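Importin subunit beta-1 (Saccharomyces cerevisiae, PDB 5OWU) carries proteins into the nucleus together with importin alpha, the subunit that binds the classical nuclear localization signal of the cargo. Local coordinates at residues H365-V370 with G394-G399; A624-L629 with V660-D665; E164-Q169 with L209-N214; Q457-G462 with W475-L480. All coordinates share one frame; numbering follows the deposited sequence. Where two conformers were deposited one is given.

Along the chain the contacts come in the order 3, 1, 4, 2, each closing before the next opens, and all four belong to one superhelical stack of HEAT repeats. Contact 4 joins the two helices of HEAT 11, and contact 1 joins the start of HEAT 9 to the turn near the end of helix 383-395; their centres, 22 Å apart, are the nearest pair. Contact 2 ties the second helix of HEAT 14 to that of HEAT 15, whereas contact 3 joins 164-169, at the end of helix 149-165, to 209-214, which leads into helix 213-216. Contact 3 lies across the chain's centre from contacts 2 and 4, 48 Å from each between centres. The solenoid is thus built from local joints rather than one central core.

Contact 1: H365-V370 with G394-G399; sequences HILEPV and GSIMDG
I396 meets three aliphatic side chains, I366, L367 and V370, across one end of HEAT repeat 9, the antiparallel hairpin of helices 367-377 and 383-395. I396 lies in the turn near the end of helix 383-395, and its side chain points toward 365-370.

The tight part lies toward V370. The two side chains reach for each other tip to tip, with V370 CG1 3.6 Å from I396 CD1, and both methyls of the valine also rest 3.7 Å from I396 CG2. The isoleucine can present both its branches because CG1 stands between its own backbone N and carbonyl carbon (chi1 61°), while CG2 lies beside the N; the methyl and the end of the ethyl arm therefore both meet V370 CG1. I366 comes in at a slant, its CG2 3.8 Å from CG2 of I396, and it also packs on F358 and A359 of helix 347-362.

The contact slackens at L367, where a single pair, CD2 of L367 and CD1 of I396, approaches to 4.1 Å; this leucine also leans on Q404 of helix 402-418. Farther out, H365 and E368 are exposed and take no part in the contact, and the turn after I396 becomes polar. There D398 OD2 is hydrogen-bonded to NE2 of Q360, and the carbonyl O of M397 to NH1 of R405. In the residue before I396, the buried S395, the hydroxyl is hydrogen-bonded to two partners, the backbone O of M391 and NE2 of Q356.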
loop_
_atom_site.group_PDB
_atom_site.type_symbol
_atom_site.label_atom_id
_atom_site.label_comp_id
_atom_site.label_asym_id
_atom_site.label_seq_id
_atom_site.Cartn_x
_atom_site.Cartn_y
_atom_site.Cartn_z
ATOM N N HIS A 365 11.540 -8.203 26.331
ATOM C CA HIS A 365 12.644 -7.315 26.674
ATOM C C HIS A 365 12.218 -5.851 26.749
ATOM O O HIS A 365 12.950 -5.041 27.323
ATOM C CB HIS A 365 13.788 -7.462 25.669
ATOM C CG HIS A 365 14.577 -8.721 25.831
ATOM N ND1 HIS A 365 14.147 -9.940 25.350
ATOM C CD2 HIS A 365 15.777 -8.949 26.416
ATOM C CE1 HIS A 365 15.047 -10.865 25.635
ATOM N NE2 HIS A 365 16.045 -10.290 26.281
ATOM N N ILE A 366 11.055 -5.490 26.194
ATOM C CA ILE A 366 10.616 -4.094 26.239
ATOM C C ILE A 366 9.987 -3.726 27.580
ATOM O O ILE A 366 9.861 -2.534 27.891
ATOM C CB ILE A 366 9.621 -3.795 25.100
ATOM C CG1 ILE A 366 9.478 -2.291 24.858
ATOM C CG2 ILE A 366 8.221 -4.363 25.391
ATOM C CD1 ILE A 366 10.715 -1.624 24.351
ATOM N N LEU A 367 9.613 -4.718 28.392
ATOM C CA LEU A 367 8.694 -4.485 29.504
ATOM C C LEU A 367 9.304 -3.591 30.586
ATOM O O LEU A 367 8.677 -2.619 31.026
ATOM C CB LEU A 367 8.262 -5.829 30.099
ATOM C CG LEU A 367 7.413 -6.764 29.222
ATOM C CD1 LEU A 367 7.395 -8.185 29.780
ATOM C CD2 LEU A 367 6.003 -6.248 29.112
ATOM N N GLU A 368 10.518 -3.902 31.040
ATOM C CA GLU A 368 11.051 -3.243 32.235
ATOM C C GLU A 368 11.137 -1.730 32.083
ATOM O O GLU A 368 10.578 -1.004 32.922
ATOM C CB GLU A 368 12.403 -3.868 32.593
ATOM C CG GLU A 368 12.987 -3.402 33.930
ATOM C CD GLU A 368 13.631 -2.022 33.857
ATOM O OE1 GLU A 368 13.455 -1.229 34.807
ATOM O OE2 GLU A 368 14.308 -1.729 32.849
ATOM N N PRO A 369 11.810 -1.184 31.059
ATOM C CA PRO A 369 11.869 0.288 30.956
ATOM C C PRO A 369 10.509 0.938 30.730
ATOM O O PRO A 369 10.230 2.019 31.279
ATOM C CB PRO A 369 12.825 0.517 29.775
ATOM C CG PRO A 369 12.796 -0.760 28.990
ATOM C CD PRO A 369 12.590 -1.846 30.000
ATOM N N VAL A 370 9.634 0.298 29.955
ATOM C CA VAL A 370 8.316 0.880 29.705
ATOM C C VAL A 370 7.483 0.876 30.977
ATOM O O VAL A 370 6.902 1.896 31.354
ATOM C CB VAL A 370 7.600 0.139 28.565
ATOM C CG1 VAL A 370 6.164 0.635 28.434
ATOM C CG2 VAL A 370 8.362 0.341 27.262
ATOM N N GLY A 394 -0.136 1.171 26.101
ATOM C CA GLY A 394 -0.811 0.640 24.933
ATOM C C GLY A 394 0.165 0.202 23.861
ATOM O O GLY A 394 -0.080 -0.779 23.154
ATOM N N SER A 395 1.294 0.902 23.747
ATOM C CA SER A 395 2.290 0.582 22.731
ATOM C C SER A 395 3.059 -0.704 23.010
ATOM O O SER A 395 3.748 -1.180 22.100
ATOM C CB SER A 395 3.286 1.731 22.581
ATOM O OG SER A 395 2.689 2.842 21.941
ATOM N N ILE A 396 2.990 -1.275 24.216
ATOM C CA ILE A 396 3.657 -2.565 24.444
ATOM C C ILE A 396 2.669 -3.735 24.518
ATOM O O ILE A 396 3.038 -4.820 24.966
ATOM C CB ILE A 396 4.567 -2.532 25.687
ATOM C CG1 ILE A 396 3.777 -2.228 26.963
ATOM C CG2 ILE A 396 5.693 -1.522 25.486
ATOM C CD1 ILE A 396 4.533 -2.559 28.244
ATOM N N MET A 397 1.433 -3.575 24.042
ATOM C CA MET A 397 0.471 -4.667 24.152
ATOM C C MET A 397 0.617 -5.707 23.050
ATOM O O MET A 397 -0.049 -6.746 23.096
ATOM C CB MET A 397 -0.954 -4.110 24.167
ATOM C CG MET A 397 -1.302 -3.446 25.496
ATOM S SD MET A 397 -1.301 -4.630 26.864
ATOM C CE MET A 397 0.267 -4.256 27.636
ATOM N N ASP A 398 1.481 -5.472 22.081
ATOM C CA ASP A 398 1.726 -6.414 21.001
ATOM C C ASP A 398 3.224 -6.684 21.002
ATOM O O ASP A 398 4.020 -5.769 20.770
ATOM C CB ASP A 398 1.230 -5.841 19.670
ATOM C CG ASP A 398 1.466 -6.767 18.501
ATOM O OD1 ASP A 398 1.763 -7.959 18.716
ATOM O OD2 ASP A 398 1.346 -6.289 17.357
ATOM N N GLY A 399 3.602 -7.922 21.312
ATOM C CA GLY A 399 4.990 -8.315 21.366
ATOM C C GLY A 399 5.300 -9.262 22.511
ATOM O O GLY A 399 5.693 -10.413 22.301
#

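Contact 2: A624-L629 with V660-D665; sequences ALAASL and VGFIAD
A626 and F662 meet with the alanine methyl pointing toward helix 655-669 and the end of the phenyl ring coming to meet it, so that A626 CB lies 3.9 Å from F662 CE1 and obliquely to the ring. A chi1 of 176° turns the phenyl group away from its own backbone N and carries it out from its own helix until CE1 reaches the alanine methyl. The ring also meets F640 edge-to-face and touches I622 and S623, one turn earlier on helix 615-629, contacts that probably limit its rotation.

Beside this pair D665 directs its carboxylate at A627, with OD1 of D665 3.8 Å from the CB of A627. Here the backbones are close, 5.5 Å between the CA atoms of A627 and D665, a spacing consistent with the small side chain of alanine. This is packing between successive HEAT repeats: the second helix of HEAT 14 lies against the second helix of HEAT 15, the two segments running in the same general sense.

OD1 is the carboxylate atom nearest the methyl, while the charge is engaged elsewhere: OD2 of D665 forms a salt bridge with NH2 of R585, from helix 563-586, whose side chain also rests on A624 and A627.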
loop_
_atom_site.group_PDB
_atom_site.type_symbol
_atom_site.label_atom_id
_atom_site.label_comp_id
_atom_site.label_asym_id
_atom_site.label_seq_id
_atom_site.Cartn_x
_atom_site.Cartn_y
_atom_site.Cartn_z
ATOM N N ALA A 624 -27.410 -6.615 -1.592
ATOM C CA ALA A 624 -27.707 -7.407 -0.401
ATOM C C ALA A 624 -29.171 -7.829 -0.372
ATOM O O ALA A 624 -29.491 -8.984 -0.063
ATOM C CB ALA A 624 -27.356 -6.618 0.861
ATOM N N LEU A 625 -30.079 -6.901 -0.682
ATOM C CA LEU A 625 -31.498 -7.246 -0.709
ATOM C C LEU A 625 -31.790 -8.336 -1.742
ATOM O O LEU A 625 -32.535 -9.278 -1.460
ATOM C CB LEU A 625 -32.337 -5.998 -0.987
ATOM C CG LEU A 625 -33.852 -6.171 -0.863
ATOM C CD1 LEU A 625 -34.223 -6.635 0.516
ATOM C CD2 LEU A 625 -34.585 -4.881 -1.184
ATOM N N ALA A 626 -31.212 -8.229 -2.938
ATOM C CA ALA A 626 -31.383 -9.279 -3.944
ATOM C C ALA A 626 -30.887 -10.624 -3.427
ATOM O O ALA A 626 -31.586 -11.641 -3.530
ATOM C CB ALA A 626 -30.644 -8.898 -5.228
ATOM N N ALA A 627 -29.677 -10.646 -2.863
ATOM C CA ALA A 627 -29.141 -11.883 -2.310
ATOM C C ALA A 627 -30.085 -12.478 -1.273
ATOM O O ALA A 627 -30.277 -13.698 -1.226
ATOM C CB ALA A 627 -27.761 -11.633 -1.695
ATOM N N SER A 628 -30.702 -11.633 -0.448
ATOM C CA SER A 628 -31.556 -12.141 0.623
ATOM C C SER A 628 -32.922 -12.596 0.113
ATOM O O SER A 628 -33.471 -13.583 0.613
ATOM C CB SER A 628 -31.718 -11.071 1.701
ATOM O OG SER A 628 -30.484 -10.882 2.378
ATOM N N LEU A 629 -33.491 -11.900 -0.870
ATOM C CA LEU A 629 -34.821 -12.242 -1.362
ATOM C C LEU A 629 -34.808 -13.382 -2.367
ATOM O O LEU A 629 -35.839 -14.039 -2.547
ATOM C CB LEU A 629 -35.486 -11.028 -2.013
ATOM C CG LEU A 629 -35.849 -9.853 -1.107
ATOM C CD1 LEU A 629 -36.556 -8.790 -1.925
ATOM C CD2 LEU A 629 -36.720 -10.295 0.054
ATOM N N VAL A 660 -21.291 -4.999 -11.143
ATOM C CA VAL A 660 -20.813 -6.364 -11.364
ATOM C C VAL A 660 -21.065 -7.209 -10.124
ATOM O O VAL A 660 -21.403 -8.395 -10.221
ATOM C CB VAL A 660 -19.324 -6.375 -11.748
ATOM C CG1 VAL A 660 -18.796 -7.814 -11.800
ATOM C CG2 VAL A 660 -19.111 -5.706 -13.089
ATOM N N GLY A 661 -20.892 -6.618 -8.940
ATOM C CA GLY A 661 -21.188 -7.344 -7.715
ATOM C C GLY A 661 -22.653 -7.702 -7.586
ATOM O O GLY A 661 -23.000 -8.731 -6.993
ATOM N N PHE A 662 -23.536 -6.860 -8.124
ATOM C CA PHE A 662 -24.944 -7.232 -8.214
ATOM C C PHE A 662 -25.118 -8.473 -9.076
ATOM O O PHE A 662 -25.831 -9.414 -8.700
ATOM C CB PHE A 662 -25.767 -6.081 -8.786
ATOM C CG PHE A 662 -27.217 -6.422 -8.990
ATOM C CD1 PHE A 662 -28.117 -6.324 -7.946
ATOM C CD2 PHE A 662 -27.674 -6.850 -10.222
ATOM C CE1 PHE A 662 -29.454 -6.639 -8.129
ATOM C CE2 PHE A 662 -29.009 -7.171 -10.411
ATOM C CZ PHE A 662 -29.899 -7.065 -9.361
ATOM N N ILE A 663 -24.477 -8.491 -10.248
ATOM C CA ILE A 663 -24.560 -9.684 -11.091
ATOM C C ILE A 663 -24.075 -10.908 -10.318
ATOM O O ILE A 663 -24.706 -11.972 -10.347
ATOM C CB ILE A 663 -23.773 -9.482 -12.399
ATOM C CG1 ILE A 663 -24.328 -8.290 -13.174
ATOM C CG2 ILE A 663 -23.851 -10.745 -13.270
ATOM C CD1 ILE A 663 -23.500 -7.897 -14.384
ATOM N N ALA A 664 -22.956 -10.769 -9.598
ATOM C CA ALA A 664 -22.448 -11.877 -8.794
ATOM C C ALA A 664 -23.494 -12.358 -7.800
ATOM O O ALA A 664 -23.697 -13.567 -7.638
ATOM C CB ALA A 664 -21.175 -11.459 -8.056
ATOM N N ASP A 665 -24.177 -11.429 -7.130
ATOM C CA ASP A 665 -25.177 -11.829 -6.144
ATOM C C ASP A 665 -26.352 -12.552 -6.793
ATOM O O ASP A 665 -26.752 -13.628 -6.333
ATOM C CB ASP A 665 -25.665 -10.612 -5.360
ATOM C CG ASP A 665 -24.792 -10.313 -4.167
ATOM O OD1 ASP A 665 -24.441 -11.274 -3.450
ATOM O OD2 ASP A 665 -24.441 -9.130 -3.956
#

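Contact 3: E164-Q169 with L209-N214; sequences ESADPQ and LIFIKN
With chi1 at -61° and chi2 at -76°, F211 turns its ring back toward A166, its CG lying beside its own backbone N and opposite the carbonyl carbon. The far end of the ring does the touching: CZ of F211 is 3.5 Å from the methyl CB of A166, and the carbonyl O of D167 comes within 3.8 Å of the same CZ. I210, next door, divides its branches. Its chi1 of -68° sets CG1 beside the backbone N and leaves CG2 anti to it; CG2 of I210 sits 3.2 Å from the carbonyl O of P168, whereas the extended ethyl arm brings I210 CD1 to 4.4 Å from P168 CB. This second pairing is loose, and since D167 and P168 are poorly ordered, the ordered part of the contact is that of F211 with A166.

Residues 166-169 follow helix 149-165, in which HEAT 4 ends, and I212 is the N-cap residue of helix 213-216. Around them, A166 also touches D124 of helix 109-126, and F211 packs on L173 in the following loop. Helix 238-255 also packs here, with L254 against I210 and the hydroxyl of Y255 hydrogen-bonded to the backbone O of L209.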
loop_
_atom_site.group_PDB
_atom_site.type_symbol
_atom_site.label_atom_id
_atom_site.label_comp_id
_atom_site.label_asym_id
_atom_site.label_seq_id
_atom_site.Cartn_x
_atom_site.Cartn_y
_atom_site.Cartn_z
ATOM N N GLU A 164 17.137 7.516 -10.254
ATOM C CA GLU A 164 15.706 7.382 -10.001
ATOM C C GLU A 164 14.955 6.885 -11.237
ATOM O O GLU A 164 14.019 6.087 -11.121
ATOM C CB GLU A 164 15.155 8.728 -9.532
ATOM C CG GLU A 164 13.665 8.753 -9.268
ATOM C CD GLU A 164 13.183 10.130 -8.866
ATOM O OE1 GLU A 164 13.777 11.127 -9.334
ATOM O OE2 GLU A 164 12.217 10.213 -8.080
ATOM N N SER A 165 15.352 7.338 -12.427
ATOM C CA SER A 165 14.627 7.009 -13.655
ATOM C C SER A 165 14.882 5.581 -14.115
ATOM O O SER A 165 14.021 4.987 -14.772
ATOM C CB SER A 165 15.010 7.978 -14.777
ATOM O OG SER A 165 14.311 9.206 -14.676
ATOM N N ALA A 166 16.050 5.024 -13.811
ATOM C CA ALA A 166 16.303 3.619 -14.092
ATOM C C ALA A 166 15.394 2.737 -13.241
ATOM O O ALA A 166 15.002 3.100 -12.128
ATOM C CB ALA A 166 17.765 3.278 -13.817
ATOM N N ASP A 167 15.067 1.564 -13.772
ATOM C CA ASP A 167 14.190 0.650 -13.054
ATOM C C ASP A 167 14.846 0.221 -11.741
ATOM O O ASP A 167 16.041 -0.101 -11.723
ATOM C CB ASP A 167 13.882 -0.577 -13.915
ATOM C CG ASP A 167 13.077 -1.629 -13.174
ATOM O OD1 ASP A 167 11.833 -1.521 -13.142
ATOM O OD2 ASP A 167 13.687 -2.570 -12.624
ATOM N N PRO A 168 14.105 0.198 -10.627
ATOM C CA PRO A 168 14.725 -0.218 -9.358
ATOM C C PRO A 168 15.288 -1.623 -9.410
ATOM O O PRO A 168 16.313 -1.903 -8.778
ATOM C CB PRO A 168 13.568 -0.111 -8.354
ATOM C CG PRO A 168 12.345 -0.298 -9.183
ATOM C CD PRO A 168 12.650 0.390 -10.481
ATOM N N GLN A 169 14.643 -2.513 -10.155
ATOM C CA GLN A 169 15.060 -3.908 -10.260
ATOM C C GLN A 169 15.812 -4.106 -11.575
ATOM O O GLN A 169 15.374 -4.806 -12.489
ATOM C CB GLN A 169 13.839 -4.818 -10.154
ATOM C CG GLN A 169 14.111 -6.309 -10.270
ATOM C CD GLN A 169 12.826 -7.112 -10.333
ATOM O OE1 GLN A 169 11.730 -6.554 -10.278
ATOM N NE2 GLN A 169 12.954 -8.426 -10.455
ATOM N N LEU A 209 21.620 4.328 -4.285
ATOM C CA LEU A 209 21.997 3.185 -3.451
ATOM C C LEU A 209 21.735 1.831 -4.111
ATOM O O LEU A 209 22.512 0.887 -3.925
ATOM C CB LEU A 209 21.274 3.268 -2.108
ATOM C CG LEU A 209 21.769 4.425 -1.238
ATOM C CD1 LEU A 209 20.998 4.477 0.049
ATOM C CD2 LEU A 209 23.265 4.340 -0.945
ATOM N N ILE A 210 20.653 1.696 -4.877
ATOM C CA ILE A 210 20.341 0.381 -5.433
ATOM C C ILE A 210 21.319 -0.042 -6.520
ATOM O O ILE A 210 21.315 -1.214 -6.916
ATOM C CB ILE A 210 18.881 0.355 -5.941
ATOM C CG1 ILE A 210 17.934 0.454 -4.738
ATOM C CG2 ILE A 210 18.581 -0.919 -6.726
ATOM C CD1 ILE A 210 16.462 0.228 -5.033
ATOM N N PHE A 211 22.187 0.857 -6.984
ATOM C CA PHE A 211 23.111 0.553 -8.071
ATOM C C PHE A 211 24.555 0.390 -7.620
ATOM O O PHE A 211 25.441 0.272 -8.471
ATOM C CB PHE A 211 23.027 1.645 -9.136
ATOM C CG PHE A 211 21.671 1.772 -9.744
ATOM C CD1 PHE A 211 21.227 0.842 -10.668
ATOM C CD2 PHE A 211 20.830 2.806 -9.381
ATOM C CE1 PHE A 211 19.971 0.951 -11.228
ATOM C CE2 PHE A 211 19.573 2.920 -9.937
ATOM C CZ PHE A 211 19.144 1.989 -10.863
ATOM N N ILE A 212 24.821 0.351 -6.315
ATOM C CA ILE A 212 26.193 0.351 -5.831
ATOM C C ILE A 212 26.507 -0.914 -5.034
ATOM O O ILE A 212 27.419 -0.912 -4.221
ATOM C CB ILE A 212 26.490 1.624 -5.014
ATOM C CG1 ILE A 212 25.729 1.633 -3.683
ATOM C CG2 ILE A 212 26.111 2.870 -5.815
ATOM C CD1 ILE A 212 26.174 2.735 -2.736
ATOM N N LYS A 213 25.764 -2.003 -5.264
ATOM C CA LYS A 213 26.055 -3.260 -4.574
ATOM C C LYS A 213 27.526 -3.632 -4.702
ATOM O O LYS A 213 28.192 -3.955 -3.710
ATOM C CB LYS A 213 25.184 -4.387 -5.133
ATOM C CG LYS A 213 23.689 -4.119 -5.100
ATOM C CD LYS A 213 22.935 -5.171 -4.294
ATOM C CE LYS A 213 21.482 -5.280 -4.750
ATOM N NZ LYS A 213 20.784 -3.964 -4.756
ATOM N N ASN A 214 28.053 -3.598 -5.928
ATOM C CA ASN A 214 29.440 -3.991 -6.140
ATOM C C ASN A 214 30.394 -3.115 -5.343
ATOM O O ASN A 214 31.417 -3.605 -4.851
ATOM C CB ASN A 214 29.774 -3.941 -7.631
ATOM C CG ASN A 214 28.997 -4.968 -8.432
ATOM O OD1 ASN A 214 28.548 -5.980 -7.892
ATOM N ND2 ASN A 214 28.836 -4.716 -9.724
#

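Contact 4: Q457-G462 with W475-L480; sequences QACLIG and WTIINL
C459 projects from helix 452-463 against T476 and I477 on helix 467-484, the two antiparallel helices that make up HEAT repeat 11.

The first kind of contact is sulfur against methyl. SG of C459 lies 3.6 Å from CG2 of T476, a van der Waals approach that puts the thiol on the apolar branch of the threonine. That branch is available because chi1 of T476 (-70°) sets CG2 anti to its backbone N.

The second kind is purely aliphatic. The CB of C459 rests 4.0 Å from CG1 of I477 and 4.1 Å from its terminal CD1, so the ethyl arm of the isoleucine passes alongside the base of the cysteine. Together the two neighbours receive C459 on both its sulfur and its CB, and all three residues are buried.

Polar bonding is directed away from the cysteine. OG1 of T476 hydrogen-bonds to the backbone O of N472, one turn earlier in its own helix, and to the backbone O of A432, which belongs to helix 425-442. The threonine thus splits its two branches, its methyl toward C459, its hydroxyl bonded to helix 425-442 and to its own helix.

Helix 467-484 has neighbours in several other helices. Helix 425-442 lies against T476 through I435 and against L480 through A439, while helix 496-507 supports I477 with L499 and L503, and helix 516-530 packs on I478.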
loop_
_atom_site.group_PDB
_atom_site.type_symbol
_atom_site.label_atom_id
_atom_site.label_comp_id
_atom_site.label_asym_id
_atom_site.label_seq_id
_atom_site.Cartn_x
_atom_site.Cartn_y
_atom_site.Cartn_z
ATOM N N GLN A 457 -18.388 -0.096 30.696
ATOM C CA GLN A 457 -18.932 1.161 31.199
ATOM C C GLN A 457 -18.066 2.343 30.780
ATOM O O GLN A 457 -18.588 3.399 30.403
ATOM C CB GLN A 457 -19.073 1.101 32.725
ATOM C CG GLN A 457 -20.218 1.940 33.268
ATOM C CD GLN A 457 -21.559 1.575 32.643
ATOM O OE1 GLN A 457 -21.922 0.396 32.556
ATOM N NE2 GLN A 457 -22.292 2.585 32.183
ATOM N N ALA A 458 -16.741 2.186 30.823
ATOM C CA ALA A 458 -15.867 3.270 30.379
ATOM C C ALA A 458 -16.088 3.576 28.905
ATOM O O ALA A 458 -16.061 4.740 28.491
ATOM C CB ALA A 458 -14.402 2.918 30.629
ATOM N N CYS A 459 -16.301 2.539 28.092
ATOM C CA CYS A 459 -16.577 2.774 26.680
ATOM C C CYS A 459 -17.903 3.502 26.495
ATOM O O CYS A 459 -18.018 4.386 25.635
ATOM C CB CYS A 459 -16.587 1.454 25.909
ATOM S SG CYS A 459 -14.957 0.686 25.721
ATOM N N LEU A 460 -18.917 3.133 27.285
ATOM C CA LEU A 460 -20.237 3.744 27.154
ATOM C C LEU A 460 -20.213 5.208 27.566
ATOM O O LEU A 460 -20.838 6.050 26.911
ATOM C CB LEU A 460 -21.258 2.978 27.995
ATOM C CG LEU A 460 -21.601 1.560 27.545
ATOM C CD1 LEU A 460 -22.580 0.943 28.516
ATOM C CD2 LEU A 460 -22.175 1.555 26.127
ATOM N N ILE A 461 -19.525 5.529 28.663
ATOM C CA ILE A 461 -19.340 6.931 29.023
ATOM C C ILE A 461 -18.560 7.658 27.934
ATOM O O ILE A 461 -18.879 8.798 27.575
ATOM C CB ILE A 461 -18.637 7.047 30.391
ATOM C CG1 ILE A 461 -19.480 6.408 31.503
ATOM C CG2 ILE A 461 -18.323 8.504 30.722
ATOM C CD1 ILE A 461 -20.900 6.931 31.613
ATOM N N GLY A 462 -17.521 7.016 27.396
ATOM C CA GLY A 462 -16.678 7.685 26.419
ATOM C C GLY A 462 -17.386 7.980 25.111
ATOM O O GLY A 462 -17.074 8.969 24.443
ATOM N N TRP A 475 -13.788 2.208 18.164
ATOM C CA TRP A 475 -12.711 1.304 17.745
ATOM C C TRP A 475 -12.451 0.240 18.804
ATOM O O TRP A 475 -12.248 -0.946 18.497
ATOM C CB TRP A 475 -11.437 2.120 17.476
ATOM C CG TRP A 475 -10.182 1.331 17.139
ATOM C CD1 TRP A 475 -9.877 0.750 15.941
ATOM C CD2 TRP A 475 -9.055 1.082 18.002
ATOM N NE1 TRP A 475 -8.645 0.140 16.006
ATOM C CE2 TRP A 475 -8.117 0.332 17.257
ATOM C CE3 TRP A 475 -8.751 1.419 19.326
ATOM C CZ2 TRP A 475 -6.897 -0.092 17.794
ATOM C CZ3 TRP A 475 -7.531 0.991 19.866
ATOM C CH2 TRP A 475 -6.625 0.245 19.096
ATOM N N THR A 476 -12.451 0.658 20.072
ATOM C CA THR A 476 -12.211 -0.258 21.179
ATOM C C THR A 476 -13.322 -1.290 21.289
ATOM O O THR A 476 -13.060 -2.468 21.552
ATOM C CB THR A 476 -12.073 0.545 22.473
ATOM O OG1 THR A 476 -10.838 1.273 22.434
ATOM C CG2 THR A 476 -12.111 -0.349 23.719
ATOM N N ILE A 477 -14.571 -0.867 21.089
ATOM C CA ILE A 477 -15.685 -1.811 21.128
ATOM C C ILE A 477 -15.546 -2.834 20.009
ATOM O O ILE A 477 -15.738 -4.040 20.219
ATOM C CB ILE A 477 -17.025 -1.056 21.058
ATOM C CG1 ILE A 477 -17.264 -0.309 22.375
ATOM C CG2 ILE A 477 -18.173 -2.010 20.774
ATOM C CD1 ILE A 477 -18.381 0.706 22.318
ATOM N N ILE A 478 -15.189 -2.375 18.808
ATOM C CA ILE A 478 -14.930 -3.313 17.720
ATOM C C ILE A 478 -13.907 -4.356 18.163
ATOM O O ILE A 478 -14.129 -5.565 18.028
ATOM C CB ILE A 478 -14.477 -2.557 16.458
ATOM C CG1 ILE A 478 -15.666 -1.805 15.859
ATOM C CG2 ILE A 478 -13.887 -3.520 15.417
ATOM C CD1 ILE A 478 -15.279 -0.789 14.787
ATOM N N ASN A 479 -12.783 -3.905 18.732
ATOM C CA ASN A 479 -11.753 -4.852 19.177
ATOM C C ASN A 479 -12.300 -5.839 20.204
ATOM O O ASN A 479 -12.029 -7.046 20.130
ATOM C CB ASN A 479 -10.565 -4.101 19.763
ATOM C CG ASN A 479 -9.809 -3.324 18.726
ATOM O OD1 ASN A 479 -10.060 -3.468 17.536
ATOM N ND2 ASN A 479 -8.859 -2.503 19.169
ATOM N N LEU A 480 -13.048 -5.339 21.190
ATOM C CA LEU A 480 -13.605 -6.218 22.212
ATOM C C LEU A 480 -14.460 -7.305 21.592
ATOM O O LEU A 480 -14.313 -8.491 21.919
ATOM C CB LEU A 480 -14.433 -5.416 23.213
ATOM C CG LEU A 480 -13.685 -4.704 24.327
ATOM C CD1 LEU A 480 -14.652 -3.806 25.085
ATOM C CD2 LEU A 480 -13.030 -5.706 25.266
#